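Local coordinates for succinate dehydrogenase subunit A (PDB 7D6V), which binds FAD and, as the flavoprotein subunit of a mycobacterial succinate dehydrogenase, probably oxidises succinate and passes the electrons on to its iron-sulfur partner subunit, at residues Glu176-Asp181 against Pro454-Ala459; Gly195-Phe200 against Asp463-Val468; Asp65-His70 against Arg606-Gly611; Ala56-Val61 against Arg128-Gly133. All coordinates share one frame; numbering follows the deposited sequence.

Interaction 1 of 4, residues Glu176-Asp181 against Pro454-Ala459; sequences ELILDD and PKVSEA
Ile178, on an outer strand of the four-stranded mixed sheet, and Asp180, just past the end of that strand, meet Pro454, Lys455 and Val456, the extended lead-in to helix 458-469. This is an edge-strand contact at the surface of the FAD-binding part of the fold: the chain returns after 272 residues and runs past the strand end, and Ser457 takes the N-cap position just before the helix. The single hydrogen bond across the contact goes from Lys455 N to Asp180 OD2, 3.0 Å long and fairly straight at 163°. It reaches the oxygen from above the carboxylate, 65° out of its plane. Asp180 has CG anti to its own N (chi1 -170°), which swings the carboxylate over the Pro454-Lys455 peptide. Asp180 CB lies against Pro454 CB at 3.6 Å. Lys455 sends its long chain away, and its NZ stays 6.4 Å from Asp180 OD2; the nearby positive charge may still slightly stabilise the carboxylate, as may Lys183, a long and weak ion-pair partner.

Inward of this polar corner the contact turns apolar. Leu199 on the neighbouring strand 197-200 touches both Ile178 and Val456, and Ala185 of strand 184-191 packs on Val456 as well. The side chains of Ile178 and Val456 cross at about a right angle, with Ile178 CG2 resting 4.0 Å from Val456 CG1.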
loop_
_atom_site.group_PDB
_atom_site.type_symbol
_atom_site.label_atom_id
_atom_site.label_comp_id
_atom_site.label_asym_id
_atom_site.label_seq_id
_atom_site.Cartn_x
_atom_site.Cartn_y
_atom_site.Cartn_z
ATOM N N GLU A 176 -18.501 23.579 0.522
ATOM C CA GLU A 176 -18.605 24.979 0.900
ATOM C C GLU A 176 -18.199 25.144 2.356
ATOM O O GLU A 176 -18.315 24.221 3.163
ATOM C CB GLU A 176 -20.026 25.512 0.686
ATOM C CG GLU A 176 -20.130 27.023 0.602
ATOM C CD GLU A 176 -19.604 27.572 -0.711
ATOM O OE1 GLU A 176 -18.374 27.747 -0.844
ATOM O OE2 GLU A 176 -20.424 27.825 -1.618
ATOM N N LEU A 177 -17.716 26.337 2.681
ATOM C CA LEU A 177 -17.467 26.748 4.055
ATOM C C LEU A 177 -18.464 27.835 4.421
ATOM O O LEU A 177 -18.612 28.817 3.686
ATOM C CB LEU A 177 -16.035 27.255 4.235
ATOM C CG LEU A 177 -14.905 26.255 3.998
ATOM C CD1 LEU A 177 -13.562 26.896 4.274
ATOM C CD2 LEU A 177 -15.096 25.026 4.859
ATOM N N ILE A 178 -19.141 27.660 5.541
ATOM C CA ILE A 178 -20.188 28.576 5.972
ATOM C C ILE A 178 -19.583 29.639 6.874
ATOM O O ILE A 178 -18.774 29.341 7.760
ATOM C CB ILE A 178 -21.323 27.816 6.682
ATOM C CG1 ILE A 178 -21.810 26.655 5.813
ATOM C CG2 ILE A 178 -22.469 28.753 7.007
ATOM C CD1 ILE A 178 -22.412 27.084 4.500
ATOM N N LEU A 179 -19.976 30.887 6.646
ATOM C CA LEU A 179 -19.473 32.026 7.394
ATOM C C LEU A 179 -20.612 32.694 8.150
ATOM O O LEU A 179 -21.766 32.670 7.712
ATOM C CB LEU A 179 -18.803 33.042 6.465
ATOM C CG LEU A 179 -17.289 32.959 6.271
ATOM C CD1 LEU A 179 -16.860 31.578 5.826
ATOM C CD2 LEU A 179 -16.853 33.992 5.257
ATOM N N ASP A 180 -20.283 33.285 9.298
ATOM C CA ASP A 180 -21.259 34.026 10.090
ATOM C C ASP A 180 -21.143 35.530 9.865
ATOM O O ASP A 180 -22.093 36.169 9.405
ATOM C CB ASP A 180 -21.084 33.689 11.576
ATOM C CG ASP A 180 -22.211 34.226 12.437
ATOM O OD1 ASP A 180 -23.171 34.801 11.884
ATOM O OD2 ASP A 180 -22.132 34.076 13.676
ATOM N N ASP A 181 -19.985 36.105 10.168
ATOM C CA ASP A 181 -19.720 37.517 9.913
ATOM C C ASP A 181 -18.299 37.641 9.374
ATOM O O ASP A 181 -17.485 38.437 9.842
ATOM C CB ASP A 181 -19.963 38.344 11.176
ATOM C CG ASP A 181 -19.831 39.844 10.944
ATOM O OD1 ASP A 181 -20.871 40.497 10.718
ATOM O OD2 ASP A 181 -18.709 40.384 11.026
ATOM N N PRO A 454 -19.822 31.244 16.539
ATOM C CA PRO A 454 -20.582 31.705 15.373
ATOM C C PRO A 454 -21.659 30.710 14.974
ATOM O O PRO A 454 -21.521 29.499 15.156
ATOM C CB PRO A 454 -19.511 31.840 14.284
ATOM C CG PRO A 454 -18.368 31.006 14.761
ATOM C CD PRO A 454 -18.390 31.085 16.242
ATOM N N LYS A 455 -22.741 31.239 14.413
ATOM C CA LYS A 455 -23.933 30.467 14.094
ATOM C C LYS A 455 -24.112 30.353 12.587
ATOM O O LYS A 455 -23.975 31.341 11.859
ATOM C CB LYS A 455 -25.169 31.115 14.717
ATOM C CG LYS A 455 -25.164 31.093 16.231
ATOM C CD LYS A 455 -26.411 31.733 16.808
ATOM C CE LYS A 455 -26.426 31.618 18.323
ATOM N NZ LYS A 455 -25.343 32.419 18.949
ATOM N N VAL A 456 -24.423 29.142 12.123
ATOM C CA VAL A 456 -24.714 28.935 10.710
ATOM C C VAL A 456 -26.093 29.492 10.381
ATOM O O VAL A 456 -27.059 29.308 11.135
ATOM C CB VAL A 456 -24.613 27.446 10.340
ATOM C CG1 VAL A 456 -23.196 26.952 10.517
ATOM C CG2 VAL A 456 -25.563 26.615 11.180
ATOM N N SER A 457 -26.185 30.196 9.260
ATOM C CA SER A 457 -27.449 30.722 8.769
ATOM C C SER A 457 -28.050 29.760 7.754
ATOM O O SER A 457 -27.335 29.099 6.999
ATOM C CB SER A 457 -27.263 32.100 8.134
ATOM O OG SER A 457 -26.507 32.012 6.941
ATOM N N GLU A 458 -29.382 29.687 7.746
ATOM C CA GLU A 458 -30.059 28.745 6.861
ATOM C C GLU A 458 -29.994 29.182 5.404
ATOM O O GLU A 458 -30.026 28.334 4.504
ATOM C CB GLU A 458 -31.510 28.565 7.307
ATOM C CG GLU A 458 -31.693 28.197 8.783
ATOM C CD GLU A 458 -30.724 27.130 9.292
ATOM O OE1 GLU A 458 -30.316 26.242 8.510
ATOM O OE2 GLU A 458 -30.366 27.184 10.488
ATOM N N ALA A 459 -29.902 30.490 5.149
ATOM C CA ALA A 459 -29.817 30.975 3.775
ATOM C C ALA A 459 -28.547 30.485 3.089
ATOM O O ALA A 459 -28.573 30.116 1.909
ATOM C CB ALA A 459 -29.884 32.501 3.754
#

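Interaction 2 of 4, residues Gly195-Phe200 against Asp463-Val468; sequences GNFVLF and DATRLV
Phe197 reaches out from its strand and sets the far end of its ring against two methyl groups of the helix, one from Thr465 and one from Val468. Thr465 CG2 meets the ring at Phe197 CE2, 3.5 Å away. Val468 CG2 comes in from the direction opposite to the phenylalanine side chain and sits 3.6 Å from both Phe197 CZ and Phe197 CE1. Both methyls approach obliquely. They lie about one helical turn apart, so a single ring bridges neighbouring turns of the same helix face. The rotamer of Thr465 sorts its two branches: with OG1 beside the backbone N (chi1 -51°), CG2 stands anti to that N and goes to the ring, while OG1 bonds back to Val461 O in the preceding turn.

Helix 458-469 thus lies across one face of the mixed sheet formed by strands 5-7, 197-200, 184-191 and 172-179. The packing is buried and apolar, with the side chain of Val468 about 11 Å from the FAD. Phe188 of the adjoining strand meets the Phe197 ring and also touches Ala464 and Thr465. Gly195 O lies 3.9 Å above one face of the Phe197 ring, displaced toward its rim, and is itself bonded by Arg528. On the exposed side of the helix, Arg466 NH1 makes a salt bridge to Asp463 OD1 at 3.1 Å, tilted 25° from the guanidinium plane.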
loop_
_atom_site.group_PDB
_atom_site.type_symbol
_atom_site.label_atom_id
_atom_site.label_comp_id
_atom_site.label_asym_id
_atom_site.label_seq_id
_atom_site.Cartn_x
_atom_site.Cartn_y
_atom_site.Cartn_z
ATOM N N GLY A 195 -25.335 10.564 -1.402
ATOM C CA GLY A 195 -25.655 11.862 -1.954
ATOM C C GLY A 195 -26.399 12.781 -1.017
ATOM O O GLY A 195 -26.924 13.805 -1.467
ATOM N N ASN A 196 -26.461 12.451 0.268
ATOM C CA ASN A 196 -27.190 13.244 1.245
ATOM C C ASN A 196 -26.286 14.310 1.843
ATOM O O ASN A 196 -25.069 14.141 1.931
ATOM C CB ASN A 196 -27.749 12.349 2.349
ATOM C CG ASN A 196 -28.967 11.573 1.905
ATOM O OD1 ASN A 196 -29.894 12.132 1.325
ATOM N ND2 ASN A 196 -28.970 10.278 2.175
ATOM N N PHE A 197 -26.896 15.408 2.278
ATOM C CA PHE A 197 -26.164 16.603 2.670
ATOM C C PHE A 197 -25.918 16.635 4.173
ATOM O O PHE A 197 -26.834 16.405 4.976
ATOM C CB PHE A 197 -26.913 17.857 2.223
ATOM C CG PHE A 197 -27.094 17.942 0.740
ATOM C CD1 PHE A 197 -26.049 17.640 -0.111
ATOM C CD2 PHE A 197 -28.310 18.303 0.195
ATOM C CE1 PHE A 197 -26.209 17.704 -1.471
ATOM C CE2 PHE A 197 -28.475 18.368 -1.167
ATOM C CZ PHE A 197 -27.423 18.071 -2.001
ATOM N N VAL A 198 -24.677 16.936 4.540
ATOM C CA VAL A 198 -24.235 17.003 5.922
ATOM C C VAL A 198 -23.650 18.385 6.185
ATOM O O VAL A 198 -22.885 18.920 5.375
ATOM C CB VAL A 198 -23.218 15.884 6.243
ATOM C CG1 VAL A 198 -22.026 15.944 5.304
ATOM C CG2 VAL A 198 -22.772 15.964 7.689
ATOM N N LEU A 199 -24.045 18.971 7.309
ATOM C CA LEU A 199 -23.556 20.266 7.755
ATOM C C LEU A 199 -22.849 20.092 9.089
ATOM O O LEU A 199 -23.442 19.588 10.049
ATOM C CB LEU A 199 -24.699 21.271 7.882
ATOM C CG LEU A 199 -24.361 22.564 8.622
ATOM C CD1 LEU A 199 -23.381 23.404 7.824
ATOM C CD2 LEU A 199 -25.623 23.345 8.923
ATOM N N PHE A 200 -21.596 20.517 9.146
ATOM C CA PHE A 200 -20.841 20.589 10.385
ATOM C C PHE A 200 -20.882 22.020 10.902
ATOM O O PHE A 200 -20.953 22.973 10.127
ATOM C CB PHE A 200 -19.400 20.131 10.168
ATOM C CG PHE A 200 -19.291 18.747 9.595
ATOM C CD1 PHE A 200 -19.239 17.643 10.422
ATOM C CD2 PHE A 200 -19.255 18.552 8.227
ATOM C CE1 PHE A 200 -19.146 16.374 9.897
ATOM C CE2 PHE A 200 -19.162 17.285 7.698
ATOM C CZ PHE A 200 -19.107 16.196 8.532
ATOM N N ASP A 463 -28.321 28.148 -0.219
ATOM C CA ASP A 463 -27.516 28.516 -1.379
ATOM C C ASP A 463 -26.562 27.393 -1.769
ATOM O O ASP A 463 -26.422 27.071 -2.955
ATOM C CB ASP A 463 -26.739 29.797 -1.090
ATOM C CG ASP A 463 -27.554 31.043 -1.348
ATOM O OD1 ASP A 463 -28.306 31.066 -2.344
ATOM O OD2 ASP A 463 -27.443 32.001 -0.554
ATOM N N ALA A 464 -25.898 26.788 -0.782
ATOM C CA ALA A 464 -24.974 25.697 -1.078
ATOM C C ALA A 464 -25.707 24.493 -1.657
ATOM O O ALA A 464 -25.212 23.841 -2.588
ATOM C CB ALA A 464 -24.205 25.307 0.181
ATOM N N THR A 465 -26.885 24.179 -1.116
ATOM C CA THR A 465 -27.686 23.081 -1.644
ATOM C C THR A 465 -28.079 23.337 -3.094
ATOM O O THR A 465 -27.977 22.446 -3.947
ATOM C CB THR A 465 -28.929 22.889 -0.777
ATOM O OG1 THR A 465 -28.541 22.801 0.597
ATOM C CG2 THR A 465 -29.664 21.629 -1.166
ATOM N N ARG A 466 -28.530 24.556 -3.388
ATOM C CA ARG A 466 -28.897 24.906 -4.754
ATOM C C ARG A 466 -27.704 24.775 -5.687
ATOM O O ARG A 466 -27.823 24.238 -6.796
ATOM C CB ARG A 466 -29.444 26.330 -4.785
ATOM C CG ARG A 466 -30.919 26.431 -5.076
ATOM C CD ARG A 466 -31.270 27.815 -5.586
ATOM N NE ARG A 466 -30.966 28.853 -4.601
ATOM C CZ ARG A 466 -31.620 29.031 -3.456
ATOM N NH1 ARG A 466 -31.256 30.005 -2.635
ATOM N NH2 ARG A 466 -32.638 28.245 -3.130
ATOM N N LEU A 467 -26.539 25.252 -5.245
ATOM C CA LEU A 467 -25.346 25.194 -6.079
ATOM C C LEU A 467 -24.945 23.755 -6.377
ATOM O O LEU A 467 -24.604 23.426 -7.518
ATOM C CB LEU A 467 -24.204 25.949 -5.401
ATOM C CG LEU A 467 -22.992 26.320 -6.255
ATOM C CD1 LEU A 467 -22.431 27.657 -5.810
ATOM C CD2 LEU A 467 -21.927 25.240 -6.183
ATOM N N VAL A 468 -24.978 22.880 -5.370
ATOM C CA VAL A 468 -24.562 21.503 -5.620
ATOM C C VAL A 468 -25.623 20.701 -6.362
ATOM O O VAL A 468 -25.292 19.677 -6.971
ATOM C CB VAL A 468 -24.183 20.768 -4.323
ATOM C CG1 VAL A 468 -23.045 21.481 -3.628
ATOM C CG2 VAL A 468 -25.381 20.633 -3.406
#

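Interaction 3 of 4, residues Asp65-His70 against Arg606-Gly611; sequences DSWQVH and RPDLLG
Trp67 points the edge of its indole at the Asp608 carboxylate, with Asp608 OD1 near the ring plane and 4.3 Å from Trp67 CH2. No hydrogen bond forms; a ring edge facing an anion is at most a mild electrostatic attraction. The indole gets there because its CG stands between the backbone N and the carbonyl carbon (chi1 74°), sending the six-membered ring out beyond the helix. Gln68 then folds back over one face of it, and Gln68 CD lies 3.5 Å above the indole plane, offset toward the rim. Beside this pair Leu610 advances from the other segment with a single methyl, Leu610 CD1 standing 4.4 Å from Gln68 O.

The contact is a light one, between the first turn of helix 67-76 and an irregular loop near the C terminus. Ser66 is the N-cap of the helix, and Ser66 N donates to Asp65 OD1 at 2.9 Å, approaching from above the carboxylate plane. Helix 84-102 backs the site: Glu88 and Gln92 touch Trp67, and Trp84 touches Asp608. Arg606 leans over Asp608 as a long charge pair, with Arg606 NH2 3.6 Å from Asp608 OD2, which lies well out of the guanidinium plane. The firmer partner of Arg606 is Glu88, through a salt bridge from NH1.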
loop_
_atom_site.group_PDB
_atom_site.type_symbol
_atom_site.label_atom_id
_atom_site.label_comp_id
_atom_site.label_asym_id
_atom_site.label_seq_id
_atom_site.Cartn_x
_atom_site.Cartn_y
_atom_site.Cartn_z
ATOM N N ASP A 65 25.385 17.288 11.609
ATOM C CA ASP A 65 24.147 17.926 11.201
ATOM C C ASP A 65 23.577 18.776 12.331
ATOM O O ASP A 65 23.837 18.550 13.516
ATOM C CB ASP A 65 23.125 16.878 10.773
ATOM C CG ASP A 65 22.163 17.396 9.736
ATOM O OD1 ASP A 65 22.270 18.581 9.364
ATOM O OD2 ASP A 65 21.297 16.621 9.292
ATOM N N SER A 66 22.788 19.772 11.945
ATOM C CA SER A 66 22.105 20.640 12.891
ATOM C C SER A 66 20.893 21.228 12.188
ATOM O O SER A 66 20.716 21.061 10.981
ATOM C CB SER A 66 23.031 21.739 13.419
ATOM O OG SER A 66 23.642 22.454 12.363
ATOM N N TRP A 67 20.045 21.908 12.962
ATOM C CA TRP A 67 18.903 22.574 12.352
ATOM C C TRP A 67 19.328 23.781 11.530
ATOM O O TRP A 67 18.606 24.169 10.610
ATOM C CB TRP A 67 17.871 22.971 13.418
ATOM C CG TRP A 67 18.251 24.138 14.282
ATOM C CD1 TRP A 67 18.780 24.087 15.535
ATOM C CD2 TRP A 67 18.103 25.528 13.968
ATOM N NE1 TRP A 67 18.987 25.354 16.014
ATOM C CE2 TRP A 67 18.580 26.258 15.069
ATOM C CE3 TRP A 67 17.623 26.226 12.855
ATOM C CZ2 TRP A 67 18.591 27.649 15.093
ATOM C CZ3 TRP A 67 17.637 27.603 12.882
ATOM C CH2 TRP A 67 18.116 28.300 13.992
ATOM N N GLN A 68 20.482 24.376 11.833
ATOM C CA GLN A 68 21.000 25.463 11.007
ATOM C C GLN A 68 21.354 24.976 9.607
ATOM O O GLN A 68 21.061 25.652 8.614
ATOM C CB GLN A 68 22.221 26.086 11.680
ATOM C CG GLN A 68 21.898 26.938 12.889
ATOM C CD GLN A 68 22.034 26.180 14.194
ATOM O OE1 GLN A 68 21.986 24.952 14.223
ATOM N NE2 GLN A 68 22.207 26.912 15.284
ATOM N N VAL A 69 21.990 23.807 9.509
ATOM C CA VAL A 69 22.353 23.257 8.206
ATOM C C VAL A 69 21.104 22.925 7.399
ATOM O O VAL A 69 21.019 23.231 6.204
ATOM C CB VAL A 69 23.260 22.026 8.384
ATOM C CG1 VAL A 69 23.601 21.416 7.039
ATOM C CG2 VAL A 69 24.521 22.406 9.130
ATOM N N HIS A 70 20.117 22.297 8.040
ATOM C CA HIS A 70 18.864 21.981 7.363
ATOM C C HIS A 70 18.138 23.249 6.930
ATOM O O HIS A 70 17.559 23.303 5.840
ATOM C CB HIS A 70 17.987 21.137 8.286
ATOM C CG HIS A 70 16.821 20.493 7.605
ATOM N ND1 HIS A 70 15.996 19.592 8.241
ATOM C CD2 HIS A 70 16.342 20.614 6.345
ATOM C CE1 HIS A 70 15.060 19.187 7.405
ATOM N NE2 HIS A 70 15.247 19.792 6.246
ATOM N N ARG A 606 16.524 37.730 10.845
ATOM C CA ARG A 606 16.989 38.594 11.921
ATOM C C ARG A 606 18.446 38.314 12.340
ATOM O O ARG A 606 19.313 39.122 11.985
ATOM C CB ARG A 606 15.965 38.495 13.061
ATOM C CG ARG A 606 15.282 37.123 13.136
ATOM C CD ARG A 606 14.862 36.770 14.555
ATOM N NE ARG A 606 14.041 35.567 14.593
ATOM C CZ ARG A 606 14.534 34.334 14.650
ATOM N NH1 ARG A 606 13.720 33.291 14.677
ATOM N NH2 ARG A 606 15.844 34.144 14.684
ATOM N N PRO A 607 18.793 37.237 13.056
ATOM C CA PRO A 607 20.145 36.662 12.913
ATOM C C PRO A 607 20.247 35.446 12.001
ATOM O O PRO A 607 21.294 34.792 12.022
ATOM C CB PRO A 607 20.479 36.264 14.355
ATOM C CG PRO A 607 19.215 35.847 14.881
ATOM C CD PRO A 607 18.321 36.950 14.429
ATOM N N ASP A 608 19.209 35.103 11.238
ATOM C CA ASP A 608 19.344 33.974 10.326
ATOM C C ASP A 608 20.105 34.447 9.094
ATOM O O ASP A 608 19.701 34.215 7.955
ATOM C CB ASP A 608 17.977 33.404 9.947
ATOM C CG ASP A 608 17.273 32.744 11.110
ATOM O OD1 ASP A 608 17.932 32.007 11.867
ATOM O OD2 ASP A 608 16.053 32.958 11.261
ATOM N N LEU A 609 21.239 35.083 9.350
ATOM C CA LEU A 609 22.217 35.591 8.403
ATOM C C LEU A 609 23.570 35.011 8.775
ATOM O O LEU A 609 24.555 35.713 9.008
ATOM C CB LEU A 609 22.221 37.115 8.394
ATOM C CG LEU A 609 20.910 37.807 8.005
ATOM C CD1 LEU A 609 20.980 39.288 8.331
ATOM C CD2 LEU A 609 20.593 37.604 6.535
ATOM N N LEU A 610 23.576 33.682 8.887
ATOM C CA LEU A 610 24.512 32.911 9.692
ATOM C C LEU A 610 25.975 33.305 9.518
ATOM O O LEU A 610 26.638 33.724 10.474
ATOM C CB LEU A 610 24.313 31.433 9.341
ATOM C CG LEU A 610 22.840 31.019 9.243
ATOM C CD1 LEU A 610 22.673 29.701 8.509
ATOM C CD2 LEU A 610 22.213 30.938 10.623
ATOM N N GLY A 611 26.492 33.183 8.305
ATOM C CA GLY A 611 27.925 33.257 8.084
ATOM C C GLY A 611 28.355 32.091 7.224
ATOM O O GLY A 611 29.271 32.208 6.406
#

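Interaction 4 of 4, residues Ala56-Val61 against Arg128-Gly133; sequences AAMRNV and RLAHVG
Ala56 and Arg128 form the close-packed end of this contact, where Ala56 N donates to Arg128 O at 3.2 Å. The bond is nearly straight at the hydrogen (162°), though the donor stands 44° out of the carbonyl plane. The aliphatic part of Arg128 then runs alongside the backbone of Ala56 and Ala57, with Arg128 CG 4.0 Å from Ala56 O. A bend at chi3 (-93°) turns the guanidinium off this track to salt bridges with Asp73 and Asp65. Across from it, Met58 curls at its end to set Met58 CE 4.0 Å from Ala130 CB.

Beyond Met58 the two segments part: exposed Arg59 turns from the other segment, and its NE bonds to Thr63 O. Ala57, only partly buried, is the centre of an inverse gamma turn, closed by a weak bond from Met58 N to Ala56 O. The bond from Ala56 N to Arg128 O continues the antiparallel pairing of strands 54-55 and 129-130, while on the far side Arg128 and Leu129 both face Arg119 in a classic beta bulge. Helix 84-102 packs against Ala56 and Met58, helix 67-76 lies against the Arg128 side chain, and strand 118-119 completes the small three-stranded sheet.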
loop_
_atom_site.group_PDB
_atom_site.type_symbol
_atom_site.label_atom_id
_atom_site.label_comp_id
_atom_site.label_asym_id
_atom_site.label_seq_id
_atom_site.Cartn_x
_atom_site.Cartn_y
_atom_site.Cartn_z
ATOM N N ALA A 56 14.883 15.124 8.621
ATOM C CA ALA A 56 14.906 15.535 10.017
ATOM C C ALA A 56 16.332 15.446 10.530
ATOM O O ALA A 56 16.970 14.398 10.411
ATOM C CB ALA A 56 13.976 14.665 10.867
ATOM N N ALA A 57 16.823 16.541 11.111
ATOM C CA ALA A 57 18.197 16.611 11.607
ATOM C C ALA A 57 18.305 15.873 12.942
ATOM O O ALA A 57 18.562 16.449 14.000
ATOM C CB ALA A 57 18.645 18.059 11.730
ATOM N N MET A 58 18.104 14.557 12.870
ATOM C CA MET A 58 18.238 13.699 14.040
ATOM C C MET A 58 19.688 13.365 14.361
ATOM O O MET A 58 19.977 12.972 15.496
ATOM C CB MET A 58 17.439 12.412 13.838
ATOM C CG MET A 58 15.937 12.621 13.856
ATOM S SD MET A 58 14.987 11.096 13.764
ATOM C CE MET A 58 15.620 10.394 12.251
ATOM N N ARG A 59 20.595 13.505 13.391
ATOM C CA ARG A 59 22.032 13.291 13.567
ATOM C C ARG A 59 22.374 11.836 13.866
ATOM O O ARG A 59 23.396 11.550 14.490
ATOM C CB ARG A 59 22.609 14.202 14.657
ATOM C CG ARG A 59 22.411 15.679 14.399
ATOM C CD ARG A 59 22.449 16.474 15.687
ATOM N NE ARG A 59 23.811 16.682 16.164
ATOM C CZ ARG A 59 24.204 16.477 17.416
ATOM N NH1 ARG A 59 23.337 16.052 18.322
ATOM N NH2 ARG A 59 25.463 16.693 17.763
ATOM N N ASN A 60 21.534 10.903 13.418
ATOM C CA ASN A 60 21.770 9.493 13.708
ATOM C C ASN A 60 22.943 8.947 12.906
ATOM O O ASN A 60 23.734 8.148 13.420
ATOM C CB ASN A 60 20.511 8.678 13.425
ATOM C CG ASN A 60 19.386 9.006 14.369
ATOM O OD1 ASN A 60 19.602 9.563 15.442
ATOM N ND2 ASN A 60 18.169 8.663 13.975
ATOM N N VAL A 61 23.069 9.356 11.645
ATOM C CA VAL A 61 24.133 8.832 10.795
ATOM C C VAL A 61 25.447 9.546 11.080
ATOM O O VAL A 61 26.446 8.917 11.443
ATOM C CB VAL A 61 23.739 8.936 9.310
ATOM C CG1 VAL A 61 24.940 8.656 8.426
ATOM C CG2 VAL A 61 22.612 7.970 9.001
ATOM N N ARG A 128 19.673 12.689 6.019
ATOM C CA ARG A 128 18.596 13.185 6.865
ATOM C C ARG A 128 17.300 12.408 6.759
ATOM O O ARG A 128 16.468 12.521 7.665
ATOM C CB ARG A 128 18.287 14.651 6.530
ATOM C CG ARG A 128 19.141 15.653 7.244
ATOM C CD ARG A 128 18.462 16.999 7.273
ATOM N NE ARG A 128 18.858 17.840 6.151
ATOM C CZ ARG A 128 19.982 18.543 6.100
ATOM N NH1 ARG A 128 20.841 18.512 7.102
ATOM N NH2 ARG A 128 20.247 19.280 5.039
ATOM N N LEU A 129 17.089 11.635 5.700
ATOM C CA LEU A 129 15.764 11.125 5.364
ATOM C C LEU A 129 15.522 9.816 6.102
ATOM O O LEU A 129 16.063 8.771 5.734
ATOM C CB LEU A 129 15.626 10.956 3.856
ATOM C CG LEU A 129 15.064 12.162 3.100
ATOM C CD1 LEU A 129 16.040 13.322 3.115
ATOM C CD2 LEU A 129 14.715 11.783 1.677
ATOM N N ALA A 130 14.703 9.873 7.149
ATOM C CA ALA A 130 14.251 8.661 7.816
ATOM C C ALA A 130 13.333 7.880 6.886
ATOM O O ALA A 130 12.387 8.435 6.325
ATOM C CB ALA A 130 13.522 9.009 9.111
ATOM N N HIS A 131 13.603 6.588 6.734
ATOM C CA HIS A 131 12.955 5.798 5.700
ATOM C C HIS A 131 12.701 4.384 6.197
ATOM O O HIS A 131 13.295 3.926 7.173
ATOM C CB HIS A 131 13.811 5.744 4.432
ATOM C CG HIS A 131 15.106 5.022 4.623
ATOM N ND1 HIS A 131 15.301 3.722 4.211
ATOM C CD2 HIS A 131 16.260 5.406 5.215
ATOM C CE1 HIS A 131 16.526 3.342 4.527
ATOM N NE2 HIS A 131 17.128 4.346 5.137
ATOM N N VAL A 132 11.787 3.706 5.508
ATOM C CA VAL A 132 11.611 2.260 5.608
ATOM C C VAL A 132 11.347 1.736 4.197
ATOM O O VAL A 132 10.327 2.071 3.586
ATOM C CB VAL A 132 10.495 1.858 6.592
ATOM C CG1 VAL A 132 9.121 2.379 6.177
ATOM C CG2 VAL A 132 10.453 0.350 6.741
ATOM N N GLY A 133 12.286 0.957 3.665
ATOM C CA GLY A 133 12.191 0.525 2.280
ATOM C C GLY A 133 12.027 1.716 1.365
ATOM O O GLY A 133 12.698 2.740 1.519
#

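Overall arrangement
From the N terminus, interaction 4 opens first at 56-61, and interaction 3 opens at 65-70 before 128-133 closes the first loop, so the two cross. They also touch: Asp65 OD1 is salt-bridged to Arg128 NH1 at 2.7 Å, joining the start of helix 67-76 to the three-stranded sheet. Interactions 1 and 2 open in turn at 176-181 and 195-200 and close in the same order at 454-459 and 463-468, so they cross as well; together they fasten helix 458-469 and its lead-in to the mixed sheet. Both nest inside the long loop that 606-611 finally closes. The two pairs stand far apart, with centres 44 to 49 Å from one another.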